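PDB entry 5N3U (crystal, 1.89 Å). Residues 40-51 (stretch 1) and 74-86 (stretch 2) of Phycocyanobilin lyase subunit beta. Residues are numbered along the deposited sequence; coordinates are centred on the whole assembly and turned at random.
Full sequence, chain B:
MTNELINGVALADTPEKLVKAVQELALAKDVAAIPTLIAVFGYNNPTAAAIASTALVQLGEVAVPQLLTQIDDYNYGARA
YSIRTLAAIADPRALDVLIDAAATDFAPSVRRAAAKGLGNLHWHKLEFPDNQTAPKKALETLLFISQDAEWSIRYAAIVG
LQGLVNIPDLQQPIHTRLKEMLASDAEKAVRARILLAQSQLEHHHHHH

Stretch 1 (40-51) VFGYNNPTAAAI
Stretch 2 74-86: YNYGARAYSIRTL

Two aromatic rings carry this contact without truly stacking: Phe41 and Tyr81 lie with planes at 26° and centroids 5.5 Å apart, slid so far that they barely overlap, and each ring instead takes an aliphatic carbon over one face. Tyr81 CB sits 3.4 Å from the Phe41 ring centroid, 12° off its normal; Ala49 CB sits 3.5 Å from the Tyr81 ring centroid, 15° off. No hydrogen bond crosses between the stretches; the contact, which buries 413 Å² over both sides, is made by packing and one CA-H...O contact.

Stretch 1 runs through a type I turn from Val40 to Tyr43, closed by Tyr43 N to Val40 O at 3.1 Å, then bends at Asn44 (phi/psi -84/68), Asn45 N donating to Tyr43 O at 2.5 Å, and passes through an extended Asn45 (-123/106) into helix 46-51. Asn45, chi1 t, caps that helix, its OD1 accepting from Ala48 N at 3.0 Å. Stretch 2 repeats the device: Asn75 (-146/102, chi1 t) is the N-cap of helix 76-86, OD1 accepting from Ala78 N at 3.0 Å and weakly from Gly77 N at 2.9 Å. The helices run in the same general direction, crossing at -30° with axes 10.9 Å apart at closest approach.

The backbones come nearest at Phe41 and Ala78, CA to CA 4.5 Å. Ala78 packs closely here: Phe41 O lies 3.4 Å from Ala78 CB and makes a CA-H...O contact with Ala78 CA at 3.5 Å. Phe41 points toward the second helix with chi1 m (-59°) and chi2 -27°, carrying its ring along to Ser82 (CE2 to N, 3.6 Å) and Thr85 (CZ to OG1, 3.6 Å). Thr85 OG1, chi1 m, donates a hydrogen bond to Tyr81 O at 2.7 Å, tying its hydroxyl to its own helix. Tyr81, chi1 m (-76°) and chi2 -71°, reaches back toward the first helix, where its OH lies 3.3 Å from Pro46 CA.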

ATOM      1  N   VAL B  40      15.625  -4.546  11.662  1.00 22.91           N
ATOM      2  CA  VAL B  40      14.617  -5.246  12.419  1.00 25.58           C
ATOM      3  C   VAL B  40      13.208  -4.746  12.053  1.00 25.96           C
ATOM      4  O   VAL B  40      12.271  -5.513  12.127  1.00 27.06           O
ATOM      5  CB  VAL B  40      14.844  -5.164  13.932  1.00 26.58           C
ATOM      6  CG1 VAL B  40      13.646  -5.662  14.719  1.00 32.75           C
ATOM      7  CG2 VAL B  40      16.096  -5.972  14.282  1.00 28.49           C
ATOM      8  N   PHE B  41      13.052  -3.470  11.711  1.00 24.17           N
ATOM      9  CA  PHE B  41      11.700  -2.947  11.415  1.00 21.49           C
ATOM     10  C   PHE B  41      11.050  -3.674  10.227  1.00 22.08           C
ATOM     11  O   PHE B  41       9.855  -3.730  10.102  1.00 22.64           O
ATOM     12  CB  PHE B  41      11.768  -1.479  11.061  1.00 23.65           C
ATOM     13  CG  PHE B  41      12.349  -0.559  12.082  1.00 22.90           C
ATOM     14  CD1 PHE B  41      12.325  -0.830  13.470  1.00 25.51           C
ATOM     15  CD2 PHE B  41      12.863   0.642  11.657  1.00 20.48           C
ATOM     16  CE1 PHE B  41      12.796   0.104  14.369  1.00 26.50           C
ATOM     17  CE2 PHE B  41      13.361   1.571  12.548  1.00 24.21           C
ATOM     18  CZ  PHE B  41      13.343   1.310  13.917  1.00 24.21           C
ATOM     19  N   GLY B  42      11.826  -4.282   9.378  1.00 22.55           N
ATOM     20  CA  GLY B  42      11.360  -5.052   8.247  1.00 30.94           C
ATOM     21  C   GLY B  42      10.769  -6.428   8.550  1.00 33.99           C
ATOM     22  O   GLY B  42      10.251  -7.052   7.655  1.00 39.73           O
ATOM     23  N   TYR B  43      10.857  -6.880   9.786  1.00 31.56           N
ATOM     24  CA  TYR B  43      10.300  -8.148  10.205  1.00 39.24           C
ATOM     25  C   TYR B  43       9.146  -7.771  11.064  1.00 48.42           C
ATOM     26  O   TYR B  43       9.313  -7.162  12.188  1.00 50.59           O
ATOM     27  CB  TYR B  43      11.250  -8.875  11.124  1.00 38.14           C
ATOM     28  CG  TYR B  43      12.582  -9.017  10.489  1.00 50.79           C
ATOM     29  CD1 TYR B  43      12.755  -9.622   9.216  1.00 58.56           C
ATOM     30  CD2 TYR B  43      13.707  -8.534  11.148  1.00 52.98           C
ATOM     31  CE1 TYR B  43      14.040  -9.717   8.656  1.00 59.90           C
ATOM     32  CE2 TYR B  43      14.973  -8.635  10.602  1.00 50.33           C
ATOM     33  CZ  TYR B  43      15.143  -9.203   9.382  1.00 56.85           C
ATOM     34  OH  TYR B  43      16.447  -9.222   8.950  1.00 61.81           O
ATOM     35  N   ASN B  44       7.989  -8.150  10.612  1.00 41.34           N
ATOM     36  CA  ASN B  44       6.787  -7.471  11.095  1.00 44.45           C
ATOM     37  C   ASN B  44       6.341  -8.047  12.379  1.00 46.02           C
ATOM     38  O   ASN B  44       5.312  -8.736  12.484  1.00 49.93           O
ATOM     39  CB  ASN B  44       5.636  -7.593  10.098  1.00 44.13           C
ATOM     40  CG  ASN B  44       4.358  -6.988  10.651  1.00 50.92           C
ATOM     41  OD1 ASN B  44       4.405  -6.005  11.415  1.00 52.36           O
ATOM     42  ND2 ASN B  44       3.222  -7.588  10.326  1.00 44.33           N
ATOM     43  N   ASN B  45       7.163  -7.813  13.378  1.00 42.77           N
ATOM     44  CA  ASN B  45       6.896  -8.226  14.678  1.00 41.73           C
ATOM     45  C   ASN B  45       6.949  -6.952  15.512  1.00 44.52           C
ATOM     46  O   ASN B  45       8.023  -6.456  15.796  1.00 40.67           O
ATOM     47  CB  ASN B  45       7.956  -9.211  15.155  1.00 45.85           C
ATOM     48  CG  ASN B  45       7.580  -9.826  16.457  1.00 49.44           C
ATOM     49  OD1 ASN B  45       7.960  -9.381  17.514  1.00 48.64           O
ATOM     50  ND2 ASN B  45       6.727 -10.820  16.383  1.00 70.70           N
ATOM     51  N   PRO B  46       5.787  -6.442  15.936  1.00 42.49           N
ATOM     52  CA  PRO B  46       5.775  -5.204  16.651  1.00 39.79           C
ATOM     53  C   PRO B  46       6.510  -5.195  17.937  1.00 42.42           C
ATOM     54  O   PRO B  46       7.080  -4.161  18.294  1.00 40.36           O
ATOM     55  CB  PRO B  46       4.315  -4.979  16.931  1.00 39.25           C
ATOM     56  CG  PRO B  46       3.684  -5.579  15.745  1.00 41.29           C
ATOM     57  CD  PRO B  46       4.429  -6.832  15.533  1.00 44.37           C
ATOM     58  N   THR B  47       6.484  -6.304  18.647  1.00 37.18           N
ATOM     59  CA  THR B  47       7.284  -6.418  19.841  1.00 38.32           C
ATOM     60  C   THR B  47       8.799  -6.219  19.572  1.00 36.05           C
ATOM     61  O   THR B  47       9.402  -5.365  20.184  1.00 37.97           O
ATOM     62  CB  THR B  47       7.016  -7.783  20.538  1.00 46.17           C
ATOM     63  OG1 THR B  47       5.599  -7.930  20.682  1.00 45.84           O
ATOM     64  CG2 THR B  47       7.643  -7.816  21.941  1.00 40.76           C
ATOM     65  N   ALA B  48       9.376  -6.992  18.656  1.00 32.51           N
ATOM     66  CA  ALA B  48      10.771  -6.882  18.274  1.00 35.11           C
ATOM     67  C   ALA B  48      11.085  -5.467  17.703  1.00 34.44           C
ATOM     68  O   ALA B  48      12.103  -4.855  18.028  1.00 34.52           O
ATOM     69  CB  ALA B  48      11.143  -7.924  17.208  1.00 33.33           C
ATOM     70  N   ALA B  49      10.255  -4.983  16.798  1.00 34.86           N
ATOM     71  CA  ALA B  49      10.476  -3.649  16.233  1.00 35.02           C
ATOM     72  C   ALA B  49      10.469  -2.616  17.341  1.00 31.02           C
ATOM     73  O   ALA B  49      11.336  -1.727  17.391  1.00 33.06           O
ATOM     74  CB  ALA B  49       9.415  -3.348  15.172  1.00 36.24           C
ATOM     75  N   ALA B  50       9.515  -2.693  18.250  1.00 31.04           N
ATOM     76  CA  ALA B  50       9.432  -1.671  19.321  1.00 30.57           C
ATOM     77  C   ALA B  50      10.670  -1.687  20.221  1.00 32.03           C
ATOM     78  O   ALA B  50      11.165  -0.642  20.635  1.00 29.28           O
ATOM     79  CB  ALA B  50       8.159  -1.816  20.133  1.00 34.65           C
ATOM     80  N   ILE B  51      11.258  -2.854  20.427  1.00 33.98           N
ATOM     81  CA  ILE B  51      12.534  -2.933  21.130  1.00 38.14           C
ATOM     82  C   ILE B  51      13.676  -2.311  20.335  1.00 36.45           C
ATOM     83  O   ILE B  51      14.552  -1.619  20.893  1.00 33.14           O
ATOM     84  CB  ILE B  51      12.869  -4.418  21.499  1.00 43.16           C
ATOM     85  CG1 ILE B  51      11.964  -4.861  22.656  1.00 43.51           C
ATOM     86  CG2 ILE B  51      14.349  -4.653  21.801  1.00 40.31           C
ATOM     87  CD1 ILE B  51      11.584  -6.344  22.605  1.00 44.90           C
ATOM     88  N   TYR B  74       9.935   0.494   0.545  1.00 20.99           N
ATOM     89  CA  TYR B  74       9.112  -0.564  -0.004  1.00 22.94           C
ATOM     90  C   TYR B  74       8.389  -1.395   1.000  1.00 23.62           C
ATOM     91  O   TYR B  74       7.850  -2.474   0.630  1.00 24.43           O
ATOM     92  CB  TYR B  74      10.023  -1.434  -0.862  1.00 23.45           C
ATOM     93  CG  TYR B  74      10.759  -0.555  -1.861  1.00 25.66           C
ATOM     94  CD1 TYR B  74      10.179  -0.218  -3.081  1.00 24.98           C
ATOM     95  CD2 TYR B  74      12.030  -0.088  -1.606  1.00 28.54           C
ATOM     96  CE1 TYR B  74      10.831   0.603  -3.992  1.00 29.81           C
ATOM     97  CE2 TYR B  74      12.684   0.723  -2.512  1.00 33.56           C
ATOM     98  CZ  TYR B  74      12.069   1.042  -3.695  1.00 32.01           C
ATOM     99  OH  TYR B  74      12.732   1.802  -4.569  1.00 43.94           O
ATOM    100  N   ASN B  75       8.378  -0.945   2.257  1.00 18.72           N
ATOM    101  CA  ASN B  75       7.661  -1.626   3.303  1.00 20.89           C
ATOM    102  C   ASN B  75       7.139  -0.568   4.239  1.00 18.47           C
ATOM    103  O   ASN B  75       7.908  -0.085   5.085  1.00 18.34           O
ATOM    104  CB  ASN B  75       8.543  -2.728   3.993  1.00 21.25           C
ATOM    105  CG  ASN B  75       7.870  -3.373   5.183  1.00 24.50           C
ATOM    106  OD1 ASN B  75       6.912  -2.899   5.723  1.00 22.86           O
ATOM    107  ND2 ASN B  75       8.427  -4.459   5.638  1.00 25.75           N
ATOM    108  N   TYR B  76       5.848  -0.239   4.139  1.00 19.07           N
ATOM    109  CA  TYR B  76       5.287   0.818   4.924  1.00 17.88           C
ATOM    110  C   TYR B  76       5.340   0.479   6.427  1.00 18.95           C
ATOM    111  O   TYR B  76       5.430   1.395   7.236  1.00 18.78           O
ATOM    112  CB  TYR B  76       3.878   1.223   4.501  1.00 18.26           C
ATOM    113  CG  TYR B  76       2.792   0.226   4.745  1.00 16.76           C
ATOM    114  CD1 TYR B  76       2.242   0.076   5.993  1.00 18.61           C
ATOM    115  CD2 TYR B  76       2.331  -0.615   3.700  1.00 18.93           C
ATOM    116  CE1 TYR B  76       1.250  -0.889   6.254  1.00 19.45           C
ATOM    117  CE2 TYR B  76       1.338  -1.562   3.949  1.00 19.23           C
ATOM    118  CZ  TYR B  76       0.850  -1.723   5.230  1.00 19.04           C
ATOM    119  OH  TYR B  76      -0.133  -2.618   5.442  1.00 18.85           O
ATOM    120  N   GLY B  77       5.262  -0.794   6.756  1.00 19.18           N
ATOM    121  CA  GLY B  77       5.266  -1.221   8.196  1.00 20.80           C
ATOM    122  C   GLY B  77       6.582  -0.806   8.797  1.00 21.21           C
ATOM    123  O   GLY B  77       6.637  -0.163   9.879  1.00 24.21           O
ATOM    124  N   ALA B  78       7.636  -1.105   8.062  1.00 21.27           N
ATOM    125  CA  ALA B  78       9.009  -0.743   8.540  1.00 20.52           C
ATOM    126  C   ALA B  78       9.243   0.728   8.562  1.00 20.15           C
ATOM    127  O   ALA B  78       9.807   1.289   9.502  1.00 19.28           O
ATOM    128  CB  ALA B  78      10.007  -1.386   7.637  1.00 22.40           C
ATOM    129  N   ARG B  79       8.734   1.407   7.524  1.00 18.82           N
ATOM    130  CA  ARG B  79       8.929   2.823   7.364  1.00 17.14           C
ATOM    131  C   ARG B  79       8.313   3.616   8.499  1.00 17.90           C
ATOM    132  O   ARG B  79       8.878   4.634   8.933  1.00 19.29           O
ATOM    133  CB  ARG B  79       8.408   3.236   5.972  1.00 17.92           C
ATOM    134  CG  ARG B  79       8.647   4.655   5.632  1.00 17.06           C
ATOM    135  CD  ARG B  79       8.551   4.907   4.102  1.00 19.30           C
ATOM    136  NE  ARG B  79       7.191   4.788   3.581  1.00 17.04           N
ATOM    137  CZ  ARG B  79       6.673   3.748   2.890  1.00 18.37           C
ATOM    138  NH1 ARG B  79       5.420   3.816   2.494  1.00 17.52           N
ATOM    139  NH2 ARG B  79       7.377   2.618   2.637  1.00 19.04           N
ATOM    140  N   ALA B  80       7.174   3.156   9.007  1.00 18.49           N
ATOM    141  CA  ALA B  80       6.487   3.813  10.027  1.00 17.81           C
ATOM    142  C   ALA B  80       7.364   3.823  11.295  1.00 18.67           C
ATOM    143  O   ALA B  80       7.356   4.766  12.021  1.00 17.29           O
ATOM    144  CB  ALA B  80       5.202   3.088  10.325  1.00 22.93           C
ATOM    145  N   TYR B  81       8.081   2.737  11.539  1.00 21.22           N
ATOM    146  CA  TYR B  81       9.002   2.636  12.672  1.00 21.01           C
ATOM    147  C   TYR B  81      10.162   3.557  12.502  1.00 21.05           C
ATOM    148  O   TYR B  81      10.568   4.203  13.482  1.00 21.08           O
ATOM    149  CB  TYR B  81       9.526   1.196  12.887  1.00 26.64           C
ATOM    150  CG  TYR B  81       8.497   0.313  13.523  1.00 28.00           C
ATOM    151  CD1 TYR B  81       8.149   0.495  14.868  1.00 32.29           C
ATOM    152  CD2 TYR B  81       7.888  -0.727  12.813  1.00 34.88           C
ATOM    153  CE1 TYR B  81       7.195  -0.327  15.482  1.00 34.67           C
ATOM    154  CE2 TYR B  81       6.927  -1.573  13.407  1.00 33.48           C
ATOM    155  CZ  TYR B  81       6.574  -1.337  14.743  1.00 38.08           C
ATOM    156  OH  TYR B  81       5.660  -2.182  15.369  1.00 41.51           O
ATOM    157  N   SER B  82      10.720   3.683  11.307  1.00 19.48           N
ATOM    158  CA  SER B  82      11.790   4.657  11.085  1.00 20.15           C
ATOM    159  C   SER B  82      11.325   6.055  11.436  1.00 19.36           C
ATOM    160  O   SER B  82      11.994   6.801  12.131  1.00 19.67           O
ATOM    161  CB  SER B  82      12.311   4.645   9.678  1.00 20.30           C
ATOM    162  OG  SER B  82      12.994   3.459   9.409  1.00 23.05           O
ATOM    163  N   ILE B  83      10.173   6.414  10.927  1.00 19.71           N
ATOM    164  CA  ILE B  83       9.637   7.734  11.135  1.00 20.55           C
ATOM    165  C   ILE B  83       9.320   7.966  12.610  1.00 23.30           C
ATOM    166  O   ILE B  83       9.541   9.039  13.136  1.00 22.62           O
ATOM    167  CB  ILE B  83       8.414   7.968  10.295  1.00 20.14           C
ATOM    168  CG1 ILE B  83       8.752   7.799   8.790  1.00 20.18           C
ATOM    169  CG2 ILE B  83       7.860   9.358  10.625  1.00 21.19           C
ATOM    170  CD1 ILE B  83       9.822   8.725   8.291  1.00 22.19           C
ATOM    171  N   ARG B  84       8.725   6.970  13.268  1.00 21.08           N
ATOM    172  CA  ARG B  84       8.436   7.088  14.677  1.00 23.22           C
ATOM    173  C   ARG B  84       9.729   7.294  15.545  1.00 22.41           C
ATOM    174  O   ARG B  84       9.744   8.047  16.511  1.00 24.19           O
ATOM    175  CB  ARG B  84       7.609   5.903  15.165  1.00 27.77           C
ATOM    176  CG  ARG B  84       6.973   6.128  16.557  1.00 39.96           C
ATOM    177  CD  ARG B  84       5.882   5.105  16.921  1.00 45.13           C
ATOM    178  NE  ARG B  84       5.013   4.762  15.775  1.00 46.54           N
ATOM    179  CZ  ARG B  84       5.034   3.649  15.044  1.00 41.40           C
ATOM    180  NH1 ARG B  84       5.920   2.703  15.232  1.00 47.63           N
ATOM    181  NH2 ARG B  84       4.155   3.499  14.049  1.00 51.54           N
ATOM    182  N   THR B  85      10.768   6.595  15.188  1.00 20.40           N
ATOM    183  CA  THR B  85      12.007   6.633  15.853  1.00 21.34           C
ATOM    184  C   THR B  85      12.665   7.972  15.648  1.00 22.79           C
ATOM    185  O   THR B  85      13.101   8.620  16.626  1.00 21.03           O
ATOM    186  CB  THR B  85      12.893   5.545  15.333  1.00 21.09           C
ATOM    187  OG1 THR B  85      12.254   4.289  15.538  1.00 21.92           O
ATOM    188  CG2 THR B  85      14.188   5.526  16.036  1.00 24.30           C
ATOM    189  N   LEU B  86      12.706   8.454  14.424  1.00 20.20           N
ATOM    190  CA  LEU B  86      13.150   9.841  14.193  1.00 19.87           C
ATOM    191  C   LEU B  86      12.365  10.868  14.925  1.00 21.37           C
ATOM    192  O   LEU B  86      12.951  11.824  15.461  1.00 23.92           O
ATOM    193  CB  LEU B  86      13.106  10.167  12.678  1.00 20.26           C
ATOM    194  CG  LEU B  86      14.133   9.516  11.880  1.00 18.09           C
ATOM    195  CD1 LEU B  86      13.747   9.400  10.401  1.00 20.42           C
ATOM    196  CD2 LEU B  86      15.489  10.163  12.120  1.00 21.36           C
TER